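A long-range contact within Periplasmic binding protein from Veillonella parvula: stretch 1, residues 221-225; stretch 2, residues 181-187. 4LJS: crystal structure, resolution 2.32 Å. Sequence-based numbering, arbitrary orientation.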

ATOM      1  N   ALA A 221       1.101  12.098 -10.608  1.00 36.78           N
ATOM      2  CA  ALA A 221       0.587  12.274 -11.973  1.00 36.69           C
ATOM      3  C   ALA A 221      -0.944  12.236 -12.027  1.00 38.23           C
ATOM      4  O   ALA A 221      -1.568  13.070 -12.682  1.00 37.71           O
ATOM      5  CB  ALA A 221       1.178  11.222 -12.915  1.00 32.72           C
ATOM      6  N   SER A 222      -1.549  11.269 -11.343  1.00 29.91           N
ATOM      7  CA  SER A 222      -3.009  11.200 -11.265  1.00 36.38           C
ATOM      8  C   SER A 222      -3.602  12.517 -10.765  1.00 38.23           C
ATOM      9  O   SER A 222      -4.639  12.970 -11.249  1.00 37.45           O
ATOM     10  CB  SER A 222      -3.457  10.048 -10.360  1.00 24.55           C
ATOM     11  OG  SER A 222      -3.017   8.811 -10.900  1.00 36.32           O
ATOM     12  N   LEU A 223      -2.921  13.136  -9.806  1.00 31.20           N
ATOM     13  CA  LEU A 223      -3.381  14.393  -9.231  1.00 33.69           C
ATOM     14  C   LEU A 223      -2.939  15.615 -10.048  1.00 36.47           C
ATOM     15  O   LEU A 223      -2.995  16.751  -9.572  1.00 38.58           O
ATOM     16  CB  LEU A 223      -2.943  14.496  -7.769  1.00 28.27           C
ATOM     17  CG  LEU A 223      -3.711  13.535  -6.845  1.00 30.18           C
ATOM     18  CD1 LEU A 223      -2.992  13.302  -5.517  1.00 22.63           C
ATOM     19  CD2 LEU A 223      -5.108  14.076  -6.596  1.00 29.19           C
ATOM     20  N   HIS A 224      -2.511  15.359 -11.283  1.00 30.86           N
ATOM     21  CA  HIS A 224      -2.160  16.405 -12.246  1.00 33.72           C
ATOM     22  C   HIS A 224      -0.937  17.231 -11.846  1.00 41.30           C
ATOM     23  O   HIS A 224      -0.764  18.361 -12.306  1.00 36.17           O
ATOM     24  CB  HIS A 224      -3.349  17.329 -12.520  1.00 29.85           C
ATOM     25  CG  HIS A 224      -3.483  17.707 -13.958  1.00 35.79           C
ATOM     26  ND1 HIS A 224      -3.840  16.797 -14.931  1.00 32.15           N
ATOM     27  CD2 HIS A 224      -3.275  18.884 -14.595  1.00 37.31           C
ATOM     28  CE1 HIS A 224      -3.851  17.402 -16.108  1.00 44.27           C
ATOM     29  NE2 HIS A 224      -3.522  18.668 -15.931  1.00 39.39           N
ATOM     30  N   ALA A 225      -0.091  16.668 -10.988  1.00 39.44           N
ATOM     31  CA  ALA A 225       1.138  17.352 -10.611  1.00 44.37           C
ATOM     32  C   ALA A 225       2.218  17.135 -11.663  1.00 44.06           C
ATOM     33  O   ALA A 225       2.160  16.195 -12.457  1.00 48.98           O
ATOM     34  CB  ALA A 225       1.628  16.874  -9.251  1.00 38.36           C
TER
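Stretch 2, residues 181-187: SVAYTVA

A helix end can pack against the flank of another helix without a hydrogen bond between them, and this long-range contact in the periplasmic binding protein from Veillonella parvula is a compact example. Stretch 2 is helical throughout, part of a helix that runs on beyond both of its ends. Its backbone carries the expected i to i+4 hydrogen bonds, including T185 N to S181 O and V186 N to V182 O, both at 3.1 Å. Stretch 1 is the place where another helix stops. L223 is the first residue to leave helical phi/psi, H224 follows with a positive phi of 66°, and a tighter bond, H224 N to A221 O at 2.8 Å, closes the turn.

The two backbones come nearest at L223 and V186, whose CA atoms are 5.8 Å apart. They advance in the same general sense: S222 touches V182 and V186, H224 V186 alone. The residues of stretch 2 that touch stretch 1 are V182, T185 and V186, the i, i+3, i+4 pattern that places side chains along one side of a helix.

Apolar packing centres on L223. Its CA-to-CB bond points sideways, but with chi1 m and chi2 t the side chain ends closer to the helix, where L223 CD2 lies 3.8 Å from T185 CG2, 3.9 Å from V182 CA and 4.1 Å from V182 CG1. H224 adds a smaller contact, its CB 4.1 Å from V186 CG1.

A further group of contacts sets valine methyl groups against the backbone of stretch 1. S222 O approaches V186 CG2 at 3.4 Å and V182 CG1 at 3.7 Å, while L223 C is 3.9 Å from V186 CG2. No hydrogen bond crosses between the stretches; the 255 Å² they bury together, both sides summed, rests on van der Waals fit.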

ATOM      1  N   SER A 181     -12.191  11.452  -4.985  1.00 34.99           N
ATOM      2  CA  SER A 181     -11.298  12.380  -4.319  1.00 33.36           C
ATOM      3  C   SER A 181     -10.233  12.913  -5.284  1.00 38.18           C
ATOM      4  O   SER A 181     -10.002  14.125  -5.360  1.00 37.67           O
ATOM      5  CB  SER A 181     -10.646  11.691  -3.120  1.00 33.46           C
ATOM      6  OG  SER A 181      -9.781  12.577  -2.451  1.00 46.24           O
ATOM      7  N   VAL A 182      -9.589  12.002  -6.011  1.00 31.81           N
ATOM      8  CA  VAL A 182      -8.611  12.372  -7.026  1.00 29.93           C
ATOM      9  C   VAL A 182      -9.237  13.305  -8.074  1.00 37.33           C
ATOM     10  O   VAL A 182      -8.671  14.345  -8.405  1.00 33.41           O
ATOM     11  CB  VAL A 182      -8.024  11.126  -7.739  1.00 31.91           C
ATOM     12  CG1 VAL A 182      -7.235  11.532  -8.974  1.00 28.14           C
ATOM     13  CG2 VAL A 182      -7.136  10.292  -6.776  1.00 25.26           C
ATOM     14  N   ALA A 183     -10.413  12.934  -8.574  1.00 27.85           N
ATOM     15  CA  ALA A 183     -11.059  13.671  -9.650  1.00 35.45           C
ATOM     16  C   ALA A 183     -11.529  15.039  -9.179  1.00 38.59           C
ATOM     17  O   ALA A 183     -11.486  16.009  -9.929  1.00 32.62           O
ATOM     18  CB  ALA A 183     -12.224  12.884 -10.219  1.00 30.31           C
ATOM     19  N   TYR A 184     -11.988  15.104  -7.935  1.00 38.28           N
ATOM     20  CA  TYR A 184     -12.396  16.371  -7.350  1.00 41.39           C
ATOM     21  C   TYR A 184     -11.213  17.337  -7.315  1.00 37.84           C
ATOM     22  O   TYR A 184     -11.320  18.475  -7.773  1.00 35.64           O
ATOM     23  CB  TYR A 184     -12.940  16.148  -5.940  1.00 41.06           C
ATOM     24  CG  TYR A 184     -13.092  17.415  -5.135  1.00 36.65           C
ATOM     25  CD1 TYR A 184     -14.203  18.230  -5.294  1.00 38.26           C
ATOM     26  CD2 TYR A 184     -12.119  17.792  -4.210  1.00 35.42           C
ATOM     27  CE1 TYR A 184     -14.344  19.388  -4.552  1.00 42.87           C
ATOM     28  CE2 TYR A 184     -12.248  18.943  -3.470  1.00 37.69           C
ATOM     29  CZ  TYR A 184     -13.360  19.737  -3.642  1.00 40.50           C
ATOM     30  OH  TYR A 184     -13.485  20.882  -2.901  1.00 46.24           O
ATOM     31  N   THR A 185     -10.091  16.863  -6.773  1.00 34.72           N
ATOM     32  CA  THR A 185      -8.864  17.645  -6.667  1.00 35.80           C
ATOM     33  C   THR A 185      -8.415  18.216  -8.013  1.00 35.10           C
ATOM     34  O   THR A 185      -8.173  19.420  -8.140  1.00 33.90           O
ATOM     35  CB  THR A 185      -7.718  16.800  -6.052  1.00 35.98           C
ATOM     36  OG1 THR A 185      -8.041  16.471  -4.698  1.00 34.64           O
ATOM     37  CG2 THR A 185      -6.414  17.572  -6.052  1.00 34.09           C
ATOM     38  N   VAL A 186      -8.319  17.356  -9.023  1.00 36.56           N
ATOM     39  CA  VAL A 186      -7.921  17.809 -10.352  1.00 33.39           C
ATOM     40  C   VAL A 186      -8.900  18.839 -10.923  1.00 38.19           C
ATOM     41  O   VAL A 186      -8.481  19.847 -11.496  1.00 41.94           O
ATOM     42  CB  VAL A 186      -7.778  16.637 -11.335  1.00 36.23           C
ATOM     43  CG1 VAL A 186      -7.392  17.141 -12.716  1.00 28.97           C
ATOM     44  CG2 VAL A 186      -6.749  15.633 -10.820  1.00 27.34           C
ATOM     45  N   ALA A 187     -10.201  18.600 -10.751  1.00 35.22           N
ATOM     46  CA  ALA A 187     -11.213  19.498 -11.324  1.00 43.66           C
ATOM     47  C   ALA A 187     -11.209  20.888 -10.683  1.00 42.81           C
ATOM     48  O   ALA A 187     -11.385  21.889 -11.369  1.00 44.96           O
ATOM     49  CB  ALA A 187     -12.610  18.876 -11.252  1.00 34.35           C
TER